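Local coordinates for homoserine dehydrogenase (Staphylococcus aureus M1064, PDB 4PG7), which catalyses the NAD(P)-dependent interconversion of L-aspartate semialdehyde and L-homoserine in the aspartate pathway of amino acid biosynthesis, at residues I96-G101 with D108-A113; A145-A150 with L334-L339; K191-F196 with V251-I256. All coordinates share one frame; numbering follows the deposited sequence.

How the contacts relate
From the N terminus, the chain first lays down three strands of the parallel sheet of the nucleotide-binding domain. Contact 1 closes a short loop there, between strand 95-98 and the helix 106-115 that follows it. Contact 2 follows in series, opening at strand 146-147 of the same sheet, outermost in this chain. It closes only when helix 323-339 comes back 184 residues on, and its centre lies about 14 Å from that of contact 1. Contact 3 is nested inside this long loop and joins the start of helix 253-262 to the turn after helix 180-192. Its centre is about 44 Å from the centres of the other two, across the centre of the chain.

Contact 1. Residues I96-G101 with D108-A113; sequences IVEVMG and DWLRTA
With CG of Glu98 anti to the backbone N (chi1 -174°) and that of Leu110 beside its own (chi1 -57°), the two side chains meet at about a right angle. The glutamate chain then bends at chi2 (-95°), which folds the carboxylate over the turn that follows the strand. Here strand 95-98 packs against helix 106-115 in a beta-alpha-beta unit of the Rossmann-type domain, and the next strand is 119-122. Leu110 CD2 rests on the aliphatic part of the glutamate, 3.7 Å from Glu98 CB. Its other methyl, Leu110 CD1, lies 3.5 Å from Glu98 OE1.

The carboxylate is held from several directions. Glu98 OE2 takes two backbone N-H groups of the turn after the strand. Gly101 N, at 3.0 Å from Glu98 OE2, comes nearly in line with the C-O bond. Met100 N, at 2.8 Å from Glu98 OE2, comes from the anti side and is tilted from the carboxylate plane. Glu98 OE1 is hydrogen-bonded to Thr122 and Asn124. Together these bonds fix the rotation of the group and tie the turn to the strand end.

Apolar contacts lie on both sides of this pair along the helix. One turn further along the helix, Ile96 CG1 touches Ala113 CB at 3.9 Å. Ile96 also packs on Ile87 of helix 84-88. Trp109 leans on Leu29 and Leu63 of the sheet. Met100 brings its terminal methyl to the indole. Met100 CE lies near the ring plane, at its edge, 4.1 Å from Trp109 CZ3.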
loop_
_atom_site.group_PDB
_atom_site.type_symbol
_atom_site.label_atom_id
_atom_site.label_comp_id
_atom_site.label_asym_id
_atom_site.label_seq_id
_atom_site.Cartn_x
_atom_site.Cartn_y
_atom_site.Cartn_z
ATOM N N ILE A 96 14.592 -26.688 1.541
ATOM C CA ILE A 96 14.930 -26.418 2.941
ATOM C C ILE A 96 14.202 -25.149 3.378
ATOM O O ILE A 96 14.320 -24.095 2.739
ATOM C CB ILE A 96 16.435 -26.175 3.136
ATOM C CG1 ILE A 96 17.262 -27.313 2.529
ATOM C CG2 ILE A 96 16.762 -25.995 4.611
ATOM C CD1 ILE A 96 17.065 -28.631 3.202
ATOM N N VAL A 97 13.447 -25.268 4.460
ATOM C CA VAL A 97 12.698 -24.142 5.027
ATOM C C VAL A 97 13.368 -23.734 6.325
ATOM O O VAL A 97 13.382 -24.497 7.288
ATOM C CB VAL A 97 11.248 -24.535 5.307
ATOM C CG1 VAL A 97 10.491 -23.358 5.922
ATOM C CG2 VAL A 97 10.587 -24.998 4.019
ATOM N N GLU A 98 13.957 -22.544 6.341
ATOM C CA GLU A 98 14.705 -22.097 7.506
ATOM C C GLU A 98 13.928 -21.038 8.290
ATOM O O GLU A 98 13.576 -19.989 7.759
ATOM C CB GLU A 98 16.063 -21.563 7.068
ATOM C CG GLU A 98 16.982 -21.203 8.211
ATOM C CD GLU A 98 16.911 -19.723 8.562
ATOM O OE1 GLU A 98 17.170 -18.893 7.658
ATOM O OE2 GLU A 98 16.597 -19.400 9.729
ATOM N N VAL A 99 13.690 -21.336 9.561
ATOM C CA VAL A 99 12.968 -20.460 10.479
ATOM C C VAL A 99 13.713 -20.403 11.813
ATOM O O VAL A 99 13.121 -20.238 12.856
ATOM C CB VAL A 99 11.511 -20.916 10.667
ATOM C CG1 VAL A 99 10.739 -20.727 9.373
ATOM C CG2 VAL A 99 11.431 -22.362 11.103
ATOM N N MET A 100 15.028 -20.528 11.749
ATOM C CA MET A 100 15.865 -20.628 12.924
ATOM C C MET A 100 16.289 -19.245 13.420
ATOM O O MET A 100 16.391 -19.030 14.622
ATOM C CB MET A 100 17.118 -21.447 12.581
ATOM C CG MET A 100 18.073 -21.686 13.737
ATOM S SD MET A 100 17.406 -22.822 14.967
ATOM C CE MET A 100 17.814 -24.399 14.221
ATOM N N GLY A 101 16.542 -18.323 12.494
ATOM C CA GLY A 101 17.147 -17.050 12.838
ATOM C C GLY A 101 18.647 -17.184 12.896
ATOM O O GLY A 101 19.209 -18.286 12.723
ATOM N N ASP A 108 25.654 -19.931 6.530
ATOM C CA ASP A 108 26.483 -21.000 5.952
ATOM C C ASP A 108 25.671 -22.267 5.655
ATOM O O ASP A 108 25.905 -22.922 4.641
ATOM C CB ASP A 108 27.663 -21.338 6.870
ATOM C CG ASP A 108 28.723 -20.235 6.905
ATOM O OD1 ASP A 108 28.861 -19.464 5.913
ATOM O OD2 ASP A 108 29.430 -20.142 7.935
ATOM N N TRP A 109 24.712 -22.589 6.523
ATOM C CA TRP A 109 23.800 -23.689 6.265
ATOM C C TRP A 109 23.064 -23.463 4.959
ATOM O O TRP A 109 22.923 -24.379 4.148
ATOM C CB TRP A 109 22.762 -23.843 7.381
ATOM C CG TRP A 109 23.324 -24.198 8.708
ATOM C CD1 TRP A 109 24.594 -24.582 8.984
ATOM C CD2 TRP A 109 22.610 -24.239 9.944
ATOM N NE1 TRP A 109 24.720 -24.856 10.322
ATOM C CE2 TRP A 109 23.517 -24.646 10.934
ATOM C CE3 TRP A 109 21.292 -23.944 10.314
ATOM C CZ2 TRP A 109 23.153 -24.780 12.275
ATOM C CZ3 TRP A 109 20.932 -24.072 11.653
ATOM C CH2 TRP A 109 21.861 -24.492 12.614
ATOM N N LEU A 110 22.591 -22.238 4.758
ATOM C CA LEU A 110 21.811 -21.924 3.564
ATOM C C LEU A 110 22.698 -21.931 2.311
ATOM O O LEU A 110 22.269 -22.401 1.250
ATOM C CB LEU A 110 21.074 -20.600 3.723
ATOM C CG LEU A 110 20.141 -20.524 4.942
ATOM C CD1 LEU A 110 19.445 -19.174 4.971
ATOM C CD2 LEU A 110 19.115 -21.641 4.968
ATOM N N ARG A 111 23.933 -21.461 2.445
ATOM C CA ARG A 111 24.904 -21.525 1.342
ATOM C C ARG A 111 25.129 -22.976 0.912
ATOM O O ARG A 111 25.162 -23.294 -0.281
ATOM C CB ARG A 111 26.238 -20.903 1.760
ATOM C CG ARG A 111 26.174 -19.390 1.981
ATOM C CD ARG A 111 27.384 -18.843 2.733
ATOM N NE ARG A 111 28.407 -18.351 1.818
ATOM C CZ ARG A 111 29.387 -19.088 1.303
ATOM N NH1 ARG A 111 29.525 -20.375 1.609
ATOM N NH2 ARG A 111 30.254 -18.527 0.475
ATOM N N THR A 112 25.305 -23.853 1.890
ATOM C CA THR A 112 25.498 -25.270 1.603
ATOM C C THR A 112 24.276 -25.860 0.882
ATOM O O THR A 112 24.426 -26.573 -0.115
ATOM C CB THR A 112 25.809 -26.047 2.884
ATOM O OG1 THR A 112 26.994 -25.503 3.477
ATOM C CG2 THR A 112 26.017 -27.529 2.589
ATOM N N ALA A 113 23.084 -25.564 1.384
ATOM C CA ALA A 113 21.848 -26.067 0.785
ATOM C C ALA A 113 21.759 -25.687 -0.693
ATOM O O ALA A 113 21.462 -26.537 -1.550
ATOM C CB ALA A 113 20.633 -25.544 1.538
#

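Contact 2. Residues A145-A150 with L334-L339; sequences ALKFEA and LLNVAL
The backbone N of Ala145 is hydrogen-bonded to His119 ND1, and the CB methyl of Ala145 points to Val337, which also packs on His119. Ala145 CB lies 4.1 Å from Val337 CG2. Next along the strand, Lys147 is joined by backbone hydrogen bonds to Val120 and Thr122, and its side chain points to the helix. The same valine methyl serves both residues. Lys147 CG is 3.8 Å from Val337 CG2, and Lys147 CE is 3.9 Å from that methyl. A bend at chi2 (-82°) wraps the aliphatic part of the lysine round the methyl. Lys147 and Val337 run past each other in opposite directions.

The contact joins strand 146-147 of the parallel Rossmann-type sheet to helix 323-339, which returns from far along the chain. This helix also packs on the sheet beyond that strand: Leu334 reaches Ile121 and Ile26, and Ala338 reaches Leu24. On the other side of the strand, Leu146 points away from the helix and packs on Leu135 of helix 129-141. The side chains of Lys147 and exposed Asn336 cross at about a right angle.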
loop_
_atom_site.group_PDB
_atom_site.type_symbol
_atom_site.label_atom_id
_atom_site.label_comp_id
_atom_site.label_asym_id
_atom_site.label_seq_id
_atom_site.Cartn_x
_atom_site.Cartn_y
_atom_site.Cartn_z
ATOM N N ALA A 145 15.745 -21.721 -6.310
ATOM C CA ALA A 145 15.044 -20.562 -5.810
ATOM C C ALA A 145 15.492 -20.218 -4.398
ATOM O O ALA A 145 15.785 -21.099 -3.583
ATOM C CB ALA A 145 13.556 -20.841 -5.812
ATOM N N LEU A 146 15.567 -18.926 -4.124
ATOM C CA LEU A 146 15.701 -18.423 -2.767
ATOM C C LEU A 146 14.505 -17.521 -2.547
ATOM O O LEU A 146 14.333 -16.557 -3.285
ATOM C CB LEU A 146 16.986 -17.618 -2.599
ATOM C CG LEU A 146 17.094 -17.005 -1.198
ATOM C CD1 LEU A 146 17.501 -18.061 -0.173
ATOM C CD2 LEU A 146 18.070 -15.846 -1.195
ATOM N N LYS A 147 13.678 -17.851 -1.561
ATOM C CA LYS A 147 12.491 -17.072 -1.236
ATOM C C LYS A 147 12.607 -16.537 0.185
ATOM O O LYS A 147 12.780 -17.308 1.134
ATOM C CB LYS A 147 11.248 -17.936 -1.336
ATOM C CG LYS A 147 11.042 -18.581 -2.688
ATOM C CD LYS A 147 10.399 -17.623 -3.677
ATOM C CE LYS A 147 10.503 -18.181 -5.085
ATOM N NZ LYS A 147 9.480 -17.620 -6.010
ATOM N N PHE A 148 12.513 -15.221 0.337
ATOM C CA PHE A 148 12.639 -14.603 1.658
ATOM C C PHE A 148 11.479 -13.690 2.045
ATOM O O PHE A 148 11.597 -12.931 3.008
ATOM C CB PHE A 148 13.980 -13.875 1.776
ATOM C CG PHE A 148 14.229 -12.851 0.693
ATOM C CD1 PHE A 148 13.820 -11.523 0.845
ATOM C CD2 PHE A 148 14.905 -13.202 -0.466
ATOM C CE1 PHE A 148 14.071 -10.571 -0.153
ATOM C CE2 PHE A 148 15.160 -12.262 -1.459
ATOM C CZ PHE A 148 14.742 -10.950 -1.302
ATOM N N GLU A 149 10.358 -13.788 1.323
ATOM C CA GLU A 149 9.131 -13.026 1.627
ATOM C C GLU A 149 8.795 -13.015 3.119
ATOM O O GLU A 149 8.509 -11.965 3.684
ATOM C CB GLU A 149 7.929 -13.581 0.842
ATOM N N ALA A 150 8.840 -14.180 3.757
ATOM C CA ALA A 150 8.501 -14.286 5.172
ATOM C C ALA A 150 9.493 -13.528 6.056
ATOM O O ALA A 150 9.150 -13.100 7.152
ATOM C CB ALA A 150 8.425 -15.747 5.594
ATOM N N LEU A 334 6.472 -21.703 -0.401
ATOM C CA LEU A 334 6.651 -23.131 -0.595
ATOM C C LEU A 334 5.828 -23.661 -1.778
ATOM O O LEU A 334 6.356 -24.364 -2.647
ATOM C CB LEU A 334 6.298 -23.864 0.700
ATOM C CG LEU A 334 6.463 -25.378 0.754
ATOM C CD1 LEU A 334 7.880 -25.776 0.389
ATOM C CD2 LEU A 334 6.103 -25.860 2.153
ATOM N N LEU A 335 4.544 -23.321 -1.816
ATOM C CA LEU A 335 3.692 -23.745 -2.929
ATOM C C LEU A 335 4.157 -23.146 -4.254
ATOM O O LEU A 335 4.105 -23.802 -5.296
ATOM C CB LEU A 335 2.242 -23.371 -2.661
ATOM C CG LEU A 335 1.596 -24.069 -1.468
ATOM C CD1 LEU A 335 0.159 -23.605 -1.323
ATOM C CD2 LEU A 335 1.669 -25.584 -1.613
ATOM N N ASN A 336 4.616 -21.899 -4.225
ATOM C CA ASN A 336 5.145 -21.292 -5.434
ATOM C C ASN A 336 6.313 -22.076 -5.992
ATOM O O ASN A 336 6.365 -22.342 -7.180
ATOM C CB ASN A 336 5.614 -19.877 -5.182
ATOM C CG ASN A 336 5.701 -19.064 -6.457
ATOM O OD1 ASN A 336 4.704 -18.513 -6.944
ATOM N ND2 ASN A 336 6.898 -18.994 -7.013
ATOM N N VAL A 337 7.264 -22.410 -5.127
ATOM C CA VAL A 337 8.414 -23.200 -5.537
ATOM C C VAL A 337 7.953 -24.584 -6.010
ATOM O O VAL A 337 8.514 -25.130 -6.945
ATOM C CB VAL A 337 9.445 -23.329 -4.392
ATOM C CG1 VAL A 337 10.535 -24.330 -4.751
ATOM C CG2 VAL A 337 10.060 -21.973 -4.086
ATOM N N ALA A 338 6.926 -25.137 -5.373
ATOM C CA ALA A 338 6.360 -26.415 -5.806
ATOM C C ALA A 338 5.751 -26.328 -7.205
ATOM O O ALA A 338 5.985 -27.199 -8.042
ATOM C CB ALA A 338 5.315 -26.901 -4.818
ATOM N N LEU A 339 4.977 -25.275 -7.459
ATOM C CA LEU A 339 4.296 -25.112 -8.748
ATOM C C LEU A 339 5.262 -24.897 -9.916
ATOM O O LEU A 339 5.019 -25.400 -11.012
ATOM C CB LEU A 339 3.297 -23.952 -8.680
#

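Contact 3. Residues K191-F196 with V251-I256; sequences KEQTTF and VTLTDI
Leu253 lays its two methyls over Gln193 and the peptide that follows it. Leu253 CD1 sits over a face of the Gln193 amide, 3.7 Å from Gln193 OE1 and about as far from its CD and NE2. The other methyl meets the backbone: Leu253 CD2 is 3.5 Å from Gln193 O. Leu253 CD1 also comes within 3.8 Å of Thr194 O. CG of Leu253 is anti to the backbone N (chi1 -170°), which carries the branch outward to the turn.

Gln193 is the first residue to leave helix 180-192, and its positive phi turns the chain here. Its amide is held by Asn257, bonded to OE1, and by the carbonyl of Thr190, bonded to NE2. The leucine therefore packs on a group whose rotation is fixed. Further on, Phe196 CB approaches Val251 O at 3.8 Å.

Both segments carry helix N-caps. Thr195 OG1 accepts from Glu198 N. Thr252 and Asp255 form a capping box: Asp255 N bonds to Thr252 OG1 at 3.1 Å, and Thr252 N bonds to Asp255 OD2 at 2.9 Å. Asp255 is anchored in turn by a salt bridge to Lys439 and a hydrogen bond to Tyr410. Thr252 and Lys439 belong to the pocket of the bound lysine, with Arg246, Gly250 and Asp438, so the box lies beside that site.

The contact thus lies where the turn between helices 180-192 and 196-205 meets the start of helix 253-262, with Val251 reaching back to Leu186 of helix 180-192 and across to Tyr441 of strand 436-444.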
loop_
_atom_site.group_PDB
_atom_site.type_symbol
_atom_site.label_atom_id
_atom_site.label_comp_id
_atom_site.label_asym_id
_atom_site.label_seq_id
_atom_site.Cartn_x
_atom_site.Cartn_y
_atom_site.Cartn_z
ATOM N N LYS A 191 -1.141 11.629 22.381
ATOM C CA LYS A 191 -2.588 11.657 22.626
ATOM C C LYS A 191 -2.937 11.792 24.104
ATOM O O LYS A 191 -3.890 12.492 24.447
ATOM C CB LYS A 191 -3.261 10.400 22.093
ATOM C CG LYS A 191 -3.224 10.270 20.589
ATOM C CD LYS A 191 -3.989 9.023 20.171
ATOM C CE LYS A 191 -3.274 8.216 19.101
ATOM N NZ LYS A 191 -3.633 6.774 19.259
ATOM N N GLU A 192 -2.169 11.134 24.968
ATOM C CA GLU A 192 -2.473 11.121 26.397
ATOM C C GLU A 192 -1.588 12.052 27.240
ATOM O O GLU A 192 -1.791 12.183 28.440
ATOM C CB GLU A 192 -2.440 9.683 26.907
ATOM C CG GLU A 192 -3.643 8.905 26.368
ATOM C CD GLU A 192 -3.643 7.441 26.736
ATOM O OE1 GLU A 192 -3.323 7.113 27.901
ATOM O OE2 GLU A 192 -3.975 6.616 25.848
ATOM N N GLN A 193 -0.648 12.738 26.601
ATOM C CA GLN A 193 0.197 13.722 27.264
ATOM C C GLN A 193 0.982 13.125 28.419
ATOM O O GLN A 193 0.970 13.627 29.526
ATOM C CB GLN A 193 -0.627 14.946 27.701
ATOM C CG GLN A 193 -1.207 15.710 26.526
ATOM C CD GLN A 193 -0.127 16.471 25.778
ATOM O OE1 GLN A 193 0.526 17.330 26.350
ATOM N NE2 GLN A 193 0.090 16.132 24.509
ATOM N N THR A 194 1.681 12.033 28.131
ATOM C CA THR A 194 2.518 11.373 29.116
ATOM C C THR A 194 3.966 11.575 28.755
ATOM O O THR A 194 4.292 11.860 27.603
ATOM C CB THR A 194 2.200 9.859 29.177
ATOM O OG1 THR A 194 2.593 9.229 27.957
ATOM C CG2 THR A 194 0.724 9.630 29.348
ATOM N N THR A 195 4.845 11.319 29.709
ATOM C CA THR A 195 6.277 11.305 29.446
ATOM C C THR A 195 6.645 10.051 28.707
ATOM O O THR A 195 5.874 9.072 28.697
ATOM C CB THR A 195 7.095 11.264 30.751
ATOM O OG1 THR A 195 6.768 10.068 31.475
ATOM C CG2 THR A 195 6.808 12.489 31.608
ATOM N N PHE A 196 7.839 10.054 28.122
ATOM C CA PHE A 196 8.376 8.862 27.453
ATOM C C PHE A 196 8.375 7.655 28.399
ATOM O O PHE A 196 7.959 6.551 28.030
ATOM C CB PHE A 196 9.785 9.107 26.908
ATOM C CG PHE A 196 10.479 7.843 26.504
ATOM C CD1 PHE A 196 10.147 7.202 25.313
ATOM C CD2 PHE A 196 11.410 7.246 27.346
ATOM C CE1 PHE A 196 10.742 6.006 24.963
ATOM C CE2 PHE A 196 12.006 6.047 26.997
ATOM C CZ PHE A 196 11.672 5.433 25.806
ATOM N N VAL A 251 13.059 11.796 23.102
ATOM C CA VAL A 251 11.911 12.624 22.728
ATOM C C VAL A 251 11.086 12.937 23.980
ATOM O O VAL A 251 10.726 12.032 24.726
ATOM C CB VAL A 251 11.018 11.914 21.671
ATOM C CG1 VAL A 251 9.793 12.745 21.333
ATOM C CG2 VAL A 251 11.815 11.641 20.405
ATOM N N THR A 252 10.749 14.204 24.194
ATOM C CA THR A 252 9.981 14.598 25.356
ATOM C C THR A 252 8.620 15.124 24.956
ATOM O O THR A 252 8.399 15.507 23.806
ATOM C CB THR A 252 10.666 15.736 26.159
ATOM O OG1 THR A 252 10.754 16.909 25.338
ATOM C CG2 THR A 252 12.080 15.328 26.637
ATOM N N LEU A 253 7.734 15.219 25.938
ATOM C CA LEU A 253 6.426 15.782 25.731
ATOM C C LEU A 253 6.519 17.230 25.267
ATOM O O LEU A 253 5.723 17.677 24.435
ATOM C CB LEU A 253 5.610 15.617 27.015
ATOM C CG LEU A 253 4.132 15.925 26.943
ATOM C CD1 LEU A 253 3.455 15.093 25.874
ATOM C CD2 LEU A 253 3.515 15.700 28.329
ATOM N N THR A 254 7.528 17.951 25.744
ATOM C CA THR A 254 7.770 19.290 25.270
ATOM C C THR A 254 8.065 19.299 23.763
ATOM O O THR A 254 7.571 20.165 23.045
ATOM C CB THR A 254 8.905 19.946 26.067
ATOM O OG1 THR A 254 8.559 19.920 27.460
ATOM C CG2 THR A 254 9.121 21.356 25.642
ATOM N N ASP A 255 8.867 18.352 23.280
ATOM C CA ASP A 255 9.170 18.279 21.838
ATOM C C ASP A 255 7.883 18.087 21.083
ATOM O O ASP A 255 7.627 18.770 20.125
ATOM C CB ASP A 255 10.122 17.140 21.500
ATOM C CG ASP A 255 11.494 17.342 22.080
ATOM O OD1 ASP A 255 12.076 18.422 21.876
ATOM O OD2 ASP A 255 11.998 16.421 22.747
ATOM N N ILE A 256 7.070 17.151 21.556
ATOM C CA ILE A 256 5.812 16.842 20.937
ATOM C C ILE A 256 4.858 18.031 20.901
ATOM O O ILE A 256 4.236 18.303 19.869
ATOM C CB ILE A 256 5.159 15.632 21.631
ATOM C CG1 ILE A 256 5.891 14.379 21.182
ATOM C CG2 ILE A 256 3.681 15.542 21.287
ATOM C CD1 ILE A 256 5.569 13.159 21.977
#